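Putative glutathione S-transferase (Corynebacterium glutamicum, PDB 3M1G) is probably a glutathione transferase of the ECM4-like, omega-related group, expected to carry out glutathione-dependent thiol-transfer or reduction chemistry. Local coordinates at residues T94-H98 against I136-A140; M185-M189 against T242-R247; L219-L223 against L252-D256. Where two conformers were deposited one is given. Numbering follows the deposited sequence.

Interaction 1. Residues T94-H98 against I136-A140; sequences TGPTH and ITVPA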
ATOM      1  N   THR A  94      16.485   6.244 -22.102  0.50 39.17           N
ATOM      2  CA  THR A  94      15.843   5.115 -22.812  0.50 39.89           C
ATOM      3  C   THR A  94      14.966   4.346 -21.827  0.50 40.67           C
ATOM      4  O   THR A  94      14.630   4.881 -20.769  0.50 40.24           O
ATOM      5  CB  THR A  94      16.890   4.126 -23.384  0.50 40.23           C
ATOM      6  OG1 THR A  94      16.251   3.168 -24.245  0.50 39.30           O
ATOM      7  CG2 THR A  94      17.605   3.381 -22.246  0.50 40.22           C
ATOM      8  N   GLY A  95      14.559   3.120 -22.190  1.00 41.52           N
ATOM      9  CA  GLY A  95      13.847   2.193 -21.251  1.00 42.62           C
ATOM     10  C   GLY A  95      14.681   1.205 -20.405  1.00 43.87           C
ATOM     11  O   GLY A  95      15.774   0.790 -20.810  1.00 44.26           O
ATOM     12  N   PRO A  96      14.168   0.804 -19.218  1.00 45.24           N
ATOM     13  CA  PRO A  96      14.917  -0.152 -18.359  1.00 46.15           C
ATOM     14  C   PRO A  96      15.133  -1.554 -18.952  1.00 47.38           C
ATOM     15  O   PRO A  96      14.407  -1.967 -19.870  1.00 47.15           O
ATOM     16  CB  PRO A  96      14.054  -0.248 -17.078  1.00 46.32           C
ATOM     17  CG  PRO A  96      13.296   1.055 -17.034  1.00 45.75           C
ATOM     18  CD  PRO A  96      13.012   1.391 -18.501  1.00 45.38           C
ATOM     19  N   THR A  97      16.123  -2.275 -18.415  1.00 48.57           N
ATOM     20  CA  THR A  97      16.434  -3.641 -18.881  1.00 49.25           C
ATOM     21  C   THR A  97      16.643  -4.676 -17.756  1.00 50.54           C
ATOM     22  O   THR A  97      16.346  -5.855 -17.969  1.00 50.03           O
ATOM     23  CB  THR A  97      17.678  -3.644 -19.845  1.00 49.83           C
ATOM     24  OG1 THR A  97      18.799  -3.040 -19.180  1.00 47.19           O
ATOM     25  CG2 THR A  97      17.363  -2.894 -21.191  1.00 47.93           C
ATOM     26  N   HIS A  98      17.145  -4.251 -16.584  1.00 51.86           N
ATOM     27  CA  HIS A  98      17.458  -5.173 -15.476  1.00 53.53           C
ATOM     28  C   HIS A  98      16.216  -5.725 -14.744  1.00 54.53           C
ATOM     29  O   HIS A  98      16.326  -6.739 -14.063  1.00 55.05           O
ATOM     30  CB  HIS A  98      18.356  -4.508 -14.399  1.00 54.09           C
ATOM     31  CG  HIS A  98      19.789  -4.256 -14.813  1.00 55.88           C
ATOM     32  ND1 HIS A  98      20.672  -5.265 -15.149  1.00 57.62           N
ATOM     33  CD2 HIS A  98      20.508  -3.102 -14.865  1.00 56.70           C
ATOM     34  CE1 HIS A  98      21.855  -4.740 -15.439  1.00 57.63           C
ATOM     35  NE2 HIS A  98      21.782  -3.429 -15.271  1.00 56.03           N
ATOM     36  N   ILE A 136      20.406  -2.530 -25.800  1.00 45.34           N
ATOM     37  CA  ILE A 136      21.471  -2.583 -24.783  1.00 44.57           C
ATOM     38  C   ILE A 136      20.988  -2.483 -23.310  1.00 43.32           C
ATOM     39  O   ILE A 136      19.986  -1.824 -22.980  1.00 43.33           O
ATOM     40  CB  ILE A 136      22.608  -1.515 -25.027  1.00 45.21           C
ATOM     41  CG1 ILE A 136      22.146  -0.084 -24.662  1.00 45.57           C
ATOM     42  CG2 ILE A 136      23.179  -1.605 -26.472  1.00 45.76           C
ATOM     43  CD1 ILE A 136      23.318   0.867 -24.360  1.00 43.22           C
ATOM     44  N   THR A 137      21.739  -3.150 -22.439  1.00 41.69           N
ATOM     45  CA  THR A 137      21.572  -3.048 -20.981  1.00 40.58           C
ATOM     46  C   THR A 137      21.874  -1.622 -20.449  1.00 38.64           C
ATOM     47  O   THR A 137      22.868  -0.993 -20.848  1.00 36.86           O
ATOM     48  CB  THR A 137      22.511  -4.062 -20.264  1.00 40.80           C
ATOM     49  OG1 THR A 137      22.327  -5.369 -20.826  1.00 42.20           O
ATOM     50  CG2 THR A 137      22.248  -4.100 -18.765  1.00 40.41           C
ATOM     51  N   VAL A 138      20.999  -1.152 -19.556  1.00 36.18           N
ATOM     52  CA  VAL A 138      21.074   0.166 -18.929  1.00 35.08           C
ATOM     53  C   VAL A 138      21.274  -0.006 -17.421  1.00 32.12           C
ATOM     54  O   VAL A 138      20.743  -0.955 -16.852  1.00 32.49           O
ATOM     55  CB  VAL A 138      19.755   0.935 -19.208  1.00 35.85           C
ATOM     56  CG1 VAL A 138      19.553   2.069 -18.224  1.00 38.66           C
ATOM     57  CG2 VAL A 138      19.707   1.431 -20.656  1.00 37.77           C
ATOM     58  N   PRO A 139      22.050   0.880 -16.758  1.00 28.56           N
ATOM     59  CA  PRO A 139      22.846   1.982 -17.306  1.00 27.22           C
ATOM     60  C   PRO A 139      24.092   1.456 -18.009  1.00 25.46           C
ATOM     61  O   PRO A 139      24.571   0.378 -17.674  1.00 25.30           O
ATOM     62  CB  PRO A 139      23.255   2.785 -16.072  1.00 26.66           C
ATOM     63  CG  PRO A 139      23.313   1.767 -14.955  1.00 27.00           C
ATOM     64  CD  PRO A 139      22.280   0.706 -15.319  1.00 27.89           C
ATOM     65  N   ALA A 140      24.582   2.239 -18.962  1.00 24.13           N
ATOM     66  CA  ALA A 140      25.804   1.948 -19.690  1.00 23.89           C
ATOM     67  C   ALA A 140      26.537   3.232 -20.033  1.00 23.58           C
ATOM     68  O   ALA A 140      25.916   4.277 -20.267  1.00 24.11           O
ATOM     69  CB  ALA A 140      25.502   1.153 -20.988  1.00 22.51           C
TER
HETATM   70  O   HOH W   1      17.950  -1.561 -16.417  1.00 40.33           O
HETATM   71  O   HOH W   2      23.977  -1.851 -16.202  1.00 27.13           O

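Interaction 2. Residues M185-M189 against T242-R247; sequences MAPVM and TEADIR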
HETATM    1  N   MSE A 185      32.224   0.696   4.645  1.00 24.61           N
HETATM    2  CA  MSE A 185      31.123   0.877   3.697  1.00 24.16           C
HETATM    3  C   MSE A 185      30.823  -0.407   2.912  1.00 24.45           C
HETATM    4  O   MSE A 185      29.658  -0.663   2.530  1.00 24.24           O
HETATM    5  CB  MSE A 185      31.413   2.023   2.725  1.00 24.39           C
HETATM    6  CG  MSE A 185      30.186   2.668   2.159  1.00 23.85           C
HETATM    7 SE   MSE A 185      30.497   4.143   0.891  0.80 20.85          SE
HETATM    8  CE  MSE A 185      31.723   5.232   1.975  1.00 17.48           C
ATOM      9  N   ALA A 186      31.854  -1.217   2.661  1.00 23.67           N
ATOM     10  CA  ALA A 186      31.677  -2.336   1.761  1.00 23.80           C
ATOM     11  C   ALA A 186      30.585  -3.302   2.268  1.00 23.94           C
ATOM     12  O   ALA A 186      29.664  -3.623   1.516  1.00 22.97           O
ATOM     13  CB  ALA A 186      33.053  -3.096   1.452  1.00 22.85           C
ATOM     14  N   PRO A 187      30.665  -3.764   3.528  1.00 24.83           N
ATOM     15  CA  PRO A 187      29.596  -4.693   3.926  1.00 24.50           C
ATOM     16  C   PRO A 187      28.196  -4.075   4.031  1.00 23.72           C
ATOM     17  O   PRO A 187      27.199  -4.755   3.754  1.00 23.46           O
ATOM     18  CB  PRO A 187      30.050  -5.217   5.298  1.00 25.89           C
ATOM     19  CG  PRO A 187      31.171  -4.329   5.721  1.00 27.15           C
ATOM     20  CD  PRO A 187      31.790  -3.789   4.472  1.00 25.08           C
ATOM     21  N   VAL A 188      28.120  -2.816   4.439  1.00 21.72           N
ATOM     22  CA  VAL A 188      26.861  -2.120   4.512  1.00 21.00           C
ATOM     23  C   VAL A 188      26.193  -2.068   3.130  1.00 20.35           C
ATOM     24  O   VAL A 188      25.014  -2.388   2.994  1.00 19.54           O
ATOM     25  CB  VAL A 188      27.033  -0.713   5.111  1.00 20.63           C
ATOM     26  CG1 VAL A 188      25.734   0.080   4.945  1.00 21.07           C
ATOM     27  CG2 VAL A 188      27.497  -0.812   6.611  1.00 21.96           C
HETATM   28  N   MSE A 189      26.957  -1.727   2.103  1.00 20.32           N
HETATM   29  CA  MSE A 189      26.409  -1.662   0.752  1.00 20.56           C
HETATM   30  C   MSE A 189      26.041  -3.064   0.218  1.00 20.65           C
HETATM   31  O   MSE A 189      25.023  -3.203  -0.475  1.00 19.67           O
HETATM   32  CB  MSE A 189      27.360  -0.947  -0.187  1.00 20.50           C
HETATM   33  CG  MSE A 189      27.564   0.519   0.216  1.00 20.80           C
HETATM   34 SE   MSE A 189      28.516   1.608  -1.118  0.90 22.79          SE
HETATM   35  CE  MSE A 189      30.154   0.555  -1.308  1.00 20.93           C
ATOM     36  N   THR A 242      27.154   9.814   1.328  1.00 21.20           N
ATOM     37  CA  THR A 242      28.158   9.012   0.626  1.00 21.20           C
ATOM     38  C   THR A 242      27.518   8.142  -0.457  1.00 21.66           C
ATOM     39  O   THR A 242      26.290   8.075  -0.606  1.00 21.16           O
ATOM     40  CB  THR A 242      28.904   8.059   1.602  1.00 21.71           C
ATOM     41  OG1 THR A 242      27.950   7.189   2.243  1.00 20.83           O
ATOM     42  CG2 THR A 242      29.727   8.844   2.678  1.00 19.11           C
ATOM     43  N   GLU A 243      28.371   7.487  -1.237  1.00 21.83           N
ATOM     44  CA  GLU A 243      27.969   6.463  -2.179  1.00 21.92           C
ATOM     45  C   GLU A 243      26.897   5.497  -1.650  1.00 21.60           C
ATOM     46  O   GLU A 243      26.025   5.082  -2.416  1.00 22.43           O
ATOM     47  CB  GLU A 243      29.214   5.660  -2.593  1.00 22.17           C
ATOM     48  CG  GLU A 243      29.004   4.424  -3.452  1.00 24.01           C
ATOM     49  CD  GLU A 243      28.871   4.705  -4.972  1.00 29.04           C
ATOM     50  OE1 GLU A 243      29.148   5.842  -5.403  1.00 26.87           O
ATOM     51  OE2 GLU A 243      28.522   3.751  -5.725  1.00 26.78           O
ATOM     52  N   ALA A 244      27.031   5.059  -0.399  1.00 20.73           N
ATOM     53  CA  ALA A 244      26.030   4.180   0.231  1.00 21.14           C
ATOM     54  C   ALA A 244      24.597   4.714   0.164  1.00 21.32           C
ATOM     55  O   ALA A 244      23.655   3.971  -0.135  1.00 22.27           O
ATOM     56  CB  ALA A 244      26.443   3.867   1.713  1.00 20.02           C
ATOM     57  N   ASP A 245      24.430   6.017   0.405  1.00 21.64           N
ATOM     58  CA  ASP A 245      23.110   6.663   0.339  1.00 20.94           C
ATOM     59  C   ASP A 245      22.600   6.729  -1.105  1.00 21.60           C
ATOM     60  O   ASP A 245      21.404   6.527  -1.389  1.00 21.47           O
ATOM     61  CB  ASP A 245      23.193   8.056   0.964  1.00 20.88           C
ATOM     62  CG  ASP A 245      23.751   8.042   2.359  1.00 21.40           C
ATOM     63  OD1 ASP A 245      23.108   7.441   3.262  1.00 20.96           O
ATOM     64  OD2 ASP A 245      24.844   8.654   2.568  1.00 20.36           O
ATOM     65  N   ILE A 246      23.519   6.928  -2.056  1.00 21.10           N
ATOM     66  CA  ILE A 246      23.166   6.961  -3.445  1.00 20.04           C
ATOM     67  C   ILE A 246      22.695   5.582  -3.959  1.00 21.11           C
ATOM     68  O   ILE A 246      21.901   5.517  -4.900  1.00 19.62           O
ATOM     69  CB  ILE A 246      24.344   7.519  -4.224  1.00 22.14           C
ATOM     70  CG1 ILE A 246      24.493   9.024  -3.831  1.00 24.44           C
ATOM     71  CG2 ILE A 246      24.166   7.334  -5.728  1.00 22.31           C
ATOM     72  CD1 ILE A 246      25.825   9.570  -4.014  1.00 21.89           C
ATOM     73  N   ARG A 247      23.179   4.501  -3.344  1.00 19.54           N
ATOM     74  CA  ARG A 247      22.730   3.164  -3.657  1.00 20.26           C
ATOM     75  C   ARG A 247      21.426   2.782  -2.926  1.00 20.54           C
ATOM     76  O   ARG A 247      20.656   1.981  -3.431  1.00 22.25           O
ATOM     77  CB  ARG A 247      23.797   2.148  -3.333  1.00 19.93           C
ATOM     78  CG  ARG A 247      24.996   2.322  -4.237  1.00 21.41           C
ATOM     79  CD  ARG A 247      25.974   1.203  -4.076  1.00 21.22           C
ATOM     80  NE  ARG A 247      27.233   1.507  -4.746  1.00 21.54           N
ATOM     81  CZ  ARG A 247      28.231   0.644  -4.929  1.00 25.04           C
ATOM     82  NH1 ARG A 247      29.330   1.053  -5.547  1.00 26.94           N
ATOM     83  NH2 ARG A 247      28.154  -0.612  -4.496  1.00 23.17           N
TER
HETATM   84  O   HOH W   3      26.125  -2.256  -3.468  1.00 26.40           O

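Interaction 3. Residues L219-L223 against L252-D256; sequences LWVAL and LVRFD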
ATOM      1  N   LEU A 219      13.580  -8.880   3.316  1.00 21.80           N
ATOM      2  CA  LEU A 219      13.512  -7.444   3.055  1.00 21.41           C
ATOM      3  C   LEU A 219      13.274  -6.677   4.361  1.00 21.04           C
ATOM      4  O   LEU A 219      13.924  -5.659   4.637  1.00 20.47           O
ATOM      5  CB  LEU A 219      12.400  -7.137   2.038  1.00 20.77           C
ATOM      6  CG  LEU A 219      12.028  -5.688   1.805  1.00 21.51           C
ATOM      7  CD1 LEU A 219      13.182  -4.913   1.164  1.00 21.28           C
ATOM      8  CD2 LEU A 219      10.743  -5.584   0.920  1.00 19.59           C
ATOM      9  N   TRP A 220      12.352  -7.167   5.174  1.00 19.87           N
ATOM     10  CA  TRP A 220      11.973  -6.428   6.374  1.00 20.52           C
ATOM     11  C   TRP A 220      12.962  -6.526   7.534  1.00 21.10           C
ATOM     12  O   TRP A 220      13.061  -5.586   8.329  1.00 22.18           O
ATOM     13  CB  TRP A 220      10.494  -6.754   6.779  1.00 20.15           C
ATOM     14  CG  TRP A 220       9.598  -5.993   5.833  1.00 18.46           C
ATOM     15  CD1 TRP A 220       8.935  -6.487   4.739  1.00 18.30           C
ATOM     16  CD2 TRP A 220       9.354  -4.598   5.845  1.00 18.94           C
ATOM     17  NE1 TRP A 220       8.310  -5.475   4.069  1.00 18.39           N
ATOM     18  CE2 TRP A 220       8.551  -4.302   4.719  1.00 17.89           C
ATOM     19  CE3 TRP A 220       9.725  -3.556   6.702  1.00 19.34           C
ATOM     20  CZ2 TRP A 220       8.093  -3.031   4.453  1.00 19.48           C
ATOM     21  CZ3 TRP A 220       9.284  -2.275   6.419  1.00 19.12           C
ATOM     22  CH2 TRP A 220       8.483  -2.026   5.305  1.00 21.83           C
ATOM     23  N   VAL A 221      13.682  -7.641   7.637  1.00 22.11           N
ATOM     24  CA  VAL A 221      14.818  -7.739   8.568  1.00 22.54           C
ATOM     25  C   VAL A 221      15.825  -6.622   8.201  1.00 21.90           C
ATOM     26  O   VAL A 221      16.312  -5.907   9.087  1.00 22.23           O
ATOM     27  CB  VAL A 221      15.528  -9.127   8.495  1.00 22.86           C
ATOM     28  CG1 VAL A 221      16.913  -9.065   9.112  1.00 23.09           C
ATOM     29  CG2 VAL A 221      14.680 -10.264   9.201  1.00 22.65           C
ATOM     30  N   ALA A 222      16.090  -6.438   6.912  1.00 20.24           N
ATOM     31  CA  ALA A 222      17.051  -5.419   6.502  1.00 20.30           C
ATOM     32  C   ALA A 222      16.507  -3.994   6.671  1.00 19.87           C
ATOM     33  O   ALA A 222      17.235  -3.108   7.123  1.00 20.72           O
ATOM     34  CB  ALA A 222      17.532  -5.647   5.055  1.00 19.32           C
ATOM     35  N   LEU A 223      15.250  -3.747   6.305  1.00 20.31           N
ATOM     36  CA  LEU A 223      14.676  -2.403   6.528  1.00 20.44           C
ATOM     37  C   LEU A 223      14.623  -2.042   8.017  1.00 21.05           C
ATOM     38  O   LEU A 223      14.841  -0.875   8.414  1.00 20.54           O
ATOM     39  CB  LEU A 223      13.304  -2.262   5.868  1.00 20.40           C
ATOM     40  CG  LEU A 223      13.269  -2.269   4.322  1.00 21.84           C
ATOM     41  CD1 LEU A 223      11.804  -2.282   3.779  1.00 18.98           C
ATOM     42  CD2 LEU A 223      14.054  -1.101   3.699  1.00 19.57           C
ATOM     43  N   LEU A 252      14.333   3.295  -1.942  1.00 21.46           N
ATOM     44  CA  LEU A 252      13.400   3.945  -1.014  1.00 21.97           C
ATOM     45  C   LEU A 252      12.439   4.909  -1.709  1.00 22.06           C
ATOM     46  O   LEU A 252      11.246   4.933  -1.377  1.00 21.89           O
ATOM     47  CB  LEU A 252      14.117   4.667   0.121  1.00 21.18           C
ATOM     48  CG  LEU A 252      14.904   3.827   1.118  1.00 22.70           C
ATOM     49  CD1 LEU A 252      15.546   4.765   2.180  1.00 21.57           C
ATOM     50  CD2 LEU A 252      14.078   2.708   1.780  1.00 23.83           C
ATOM     51  N   VAL A 253      12.938   5.650  -2.695  1.00 20.96           N
ATOM     52  CA  VAL A 253      12.132   6.632  -3.402  1.00 20.50           C
ATOM     53  C   VAL A 253      11.061   6.015  -4.324  1.00 20.42           C
ATOM     54  O   VAL A 253      10.072   6.675  -4.670  1.00 19.93           O
ATOM     55  CB  VAL A 253      13.012   7.631  -4.144  1.00 21.14           C
ATOM     56  CG1 VAL A 253      13.499   7.065  -5.511  1.00 18.62           C
ATOM     57  CG2 VAL A 253      12.290   8.969  -4.282  1.00 19.23           C
ATOM     58  N   ARG A 254      11.239   4.747  -4.676  1.00 20.44           N
ATOM     59  CA  ARG A 254      10.302   4.002  -5.468  1.00 20.00           C
ATOM     60  C   ARG A 254       9.411   3.108  -4.599  1.00 19.92           C
ATOM     61  O   ARG A 254       8.530   2.405  -5.108  1.00 19.93           O
ATOM     62  CB  ARG A 254      11.045   3.116  -6.485  1.00 20.60           C
ATOM     63  CG  ARG A 254      11.716   3.881  -7.610  1.00 20.47           C
ATOM     64  CD  ARG A 254      12.737   3.038  -8.377  1.00 20.33           C
ATOM     65  NE  ARG A 254      13.209   3.810  -9.522  1.00 19.54           N
ATOM     66  CZ  ARG A 254      14.073   4.831  -9.436  1.00 20.30           C
ATOM     67  NH1 ARG A 254      14.595   5.156  -8.278  1.00 19.09           N
ATOM     68  NH2 ARG A 254      14.409   5.526 -10.522  1.00 19.90           N
ATOM     69  N   PHE A 255       9.645   3.103  -3.307  1.00 20.63           N
ATOM     70  CA  PHE A 255       8.974   2.129  -2.443  1.00 21.02           C
ATOM     71  C   PHE A 255       7.465   2.324  -2.281  1.00 20.86           C
ATOM     72  O   PHE A 255       6.676   1.457  -2.684  1.00 20.64           O
ATOM     73  CB  PHE A 255       9.645   2.028  -1.084  1.00 20.50           C
ATOM     74  CG  PHE A 255       9.286   0.781  -0.347  1.00 20.03           C
ATOM     75  CD1 PHE A 255       8.147   0.733   0.444  1.00 21.68           C
ATOM     76  CD2 PHE A 255      10.066  -0.325  -0.447  1.00 21.14           C
ATOM     77  CE1 PHE A 255       7.808  -0.414   1.141  1.00 23.72           C
ATOM     78  CE2 PHE A 255       9.754  -1.489   0.240  1.00 23.41           C
ATOM     79  CZ  PHE A 255       8.598  -1.517   1.067  1.00 23.91           C
ATOM     80  N   ASP A 256       7.049   3.441  -1.711  1.00 22.27           N
ATOM     81  CA  ASP A 256       5.621   3.658  -1.539  1.00 22.22           C
ATOM     82  C   ASP A 256       4.914   3.752  -2.890  1.00 22.47           C
ATOM     83  O   ASP A 256       3.774   3.240  -3.051  1.00 21.23           O
ATOM     84  CB  ASP A 256       5.331   4.898  -0.674  1.00 23.29           C
ATOM     85  CG  ASP A 256       5.727   4.702   0.800  1.00 24.73           C
ATOM     86  OD1 ASP A 256       6.067   3.556   1.174  1.00 21.62           O
ATOM     87  OD2 ASP A 256       5.709   5.703   1.571  1.00 25.77           O
TER

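Interaction 1. Residues T94-H98 against I136-A140
Residues 94-98 and 136-140 cross almost perpendicularly, their end-to-end directions 85° apart, with the closest approach of CA atoms at Thr97 and Thr137 (5.6 Å). The second segment carries the cis-proline motif of the thioredoxin fold: the Val138-Pro139 peptide is cis, just ahead of strand 140-143. In glutathione transferases the backbone of the residue before this proline ordinarily pairs with the cysteinyl part of glutathione. In this structure Val138 N donates to Thr97 OG1 (2.9 Å, 168°), so the donor that would probably face glutathione is engaged by the 94-98 loop. Water 1 adds a bridge, accepting from Thr97 N (2.8 Å) and donating to Val138 O (2.9 Å). In the conformer given, Thr94 CG2 comes unusually close to Val138 CG2, 3.3 Å. His98 reaches across to Thr137, CE1 to CG2 at 3.4 Å, while its side chain lies about 5 Å from that of Cys70, the predicted nucleophile. Water 2 joins His98 NE2 (2.9 Å) to Pro139 O (2.7 Å).

Interaction 2. Residues M185-M189 against T242-R247
This is a buried side-by-side contact in the helical part of the chain, between helix 182-197 and the start of helix 243-253. The short axes run nearly parallel, 7° apart and 10.3 Å at closest approach, and Met189 CA comes within 5.9 Å of Ala244 CA. The short CA distance is consistent with the small side chain of Ala244, whose CB is met by Met185 CG at 4.0 Å and by Met189 CG at 3.8 Å, one helical turn apart. Both methionines are selenomethionines. The second helix opens with the Thr-x-x-Asp sequence of the glutathione transferase C-terminal domain: Thr242 takes the N-cap position and its N donates to Asp245 OD2 (2.9 Å, 170°), the N-cap-backbone to N3-side-chain bond of a capping box; the reciprocal one, Asp245 N to Thr242 OG1, is not made (4.1 Å). Further on, Met189 SE sits over one face of the Arg247 guanidinium, 3.8 Å from NE, and 3.7 Å from Glu243 CG. Arg247 NE and NH1 both donate to Glu243 OE2 at 2.8 Å in a salt bridge, and Thr158 OG1 also hydrogen-bonds to that oxygen. Water 3 accepts from Arg247 NH2 (2.8 Å) and donates weakly to Met189 O (3.3 Å).

Interaction 3. Residues L219-L223 against L252-D256
Within the helical C-terminal domain of the glutathione transferase fold, one protruding ring bridges two backbones that stay well apart: the nearest CA atoms, Leu223 and Leu252, are 9.9 Å from each other. The bump is Phe255, on helix 255-259, just after helix 243-253. Its hollow lies on helix 209-229 and is lined by Leu219, Trp220 and Leu223. Leu219 meets the edge of the ring, CD2 to Phe255 CE2 at 4.3 Å, and Leu223 CD1 approaches that same CE2 at 4.2 Å. Trp220 meets the ring obliquely from another side, its six-membered ring centred 6.0 Å from the Phe255 ring with planes at 87°; its NE1 is hydrogen-bonded to Cys265 O. Leu252 CD2 rests against Leu223 CD2 at 4.3 Å, and the Leu252 side chain also packs on helix 274-284. The Phe255 side chain is about 4 Å from that of Tyr259, predicted to lower the pKa of the active-site cysteine. The tightest touch across the segments is Trp220 CZ2 to Phe255 CZ, at 3.7 Å.

How the interactions relate
Interaction 1 belongs to the thioredoxin-like N-terminal domain, in the connection between strands 90-93 and 140-143, and closes along the chain before the other two open. Interactions 2 and 3 belong to the helical C-terminal domain and alternate in sequence, sharing helix 243-253: its first turn packs on helix 182-197 in interaction 2, and its last turn, together with Phe255 of the following helix 255-259, on helix 209-229 in interaction 3. Their centres are 15 Å apart, against 22 and 23 Å from interaction 1 to interactions 2 and 3. None touches another; nearest atoms are about 7 to 11 Å apart. Interaction 1 lies beside the predicted nucleophile.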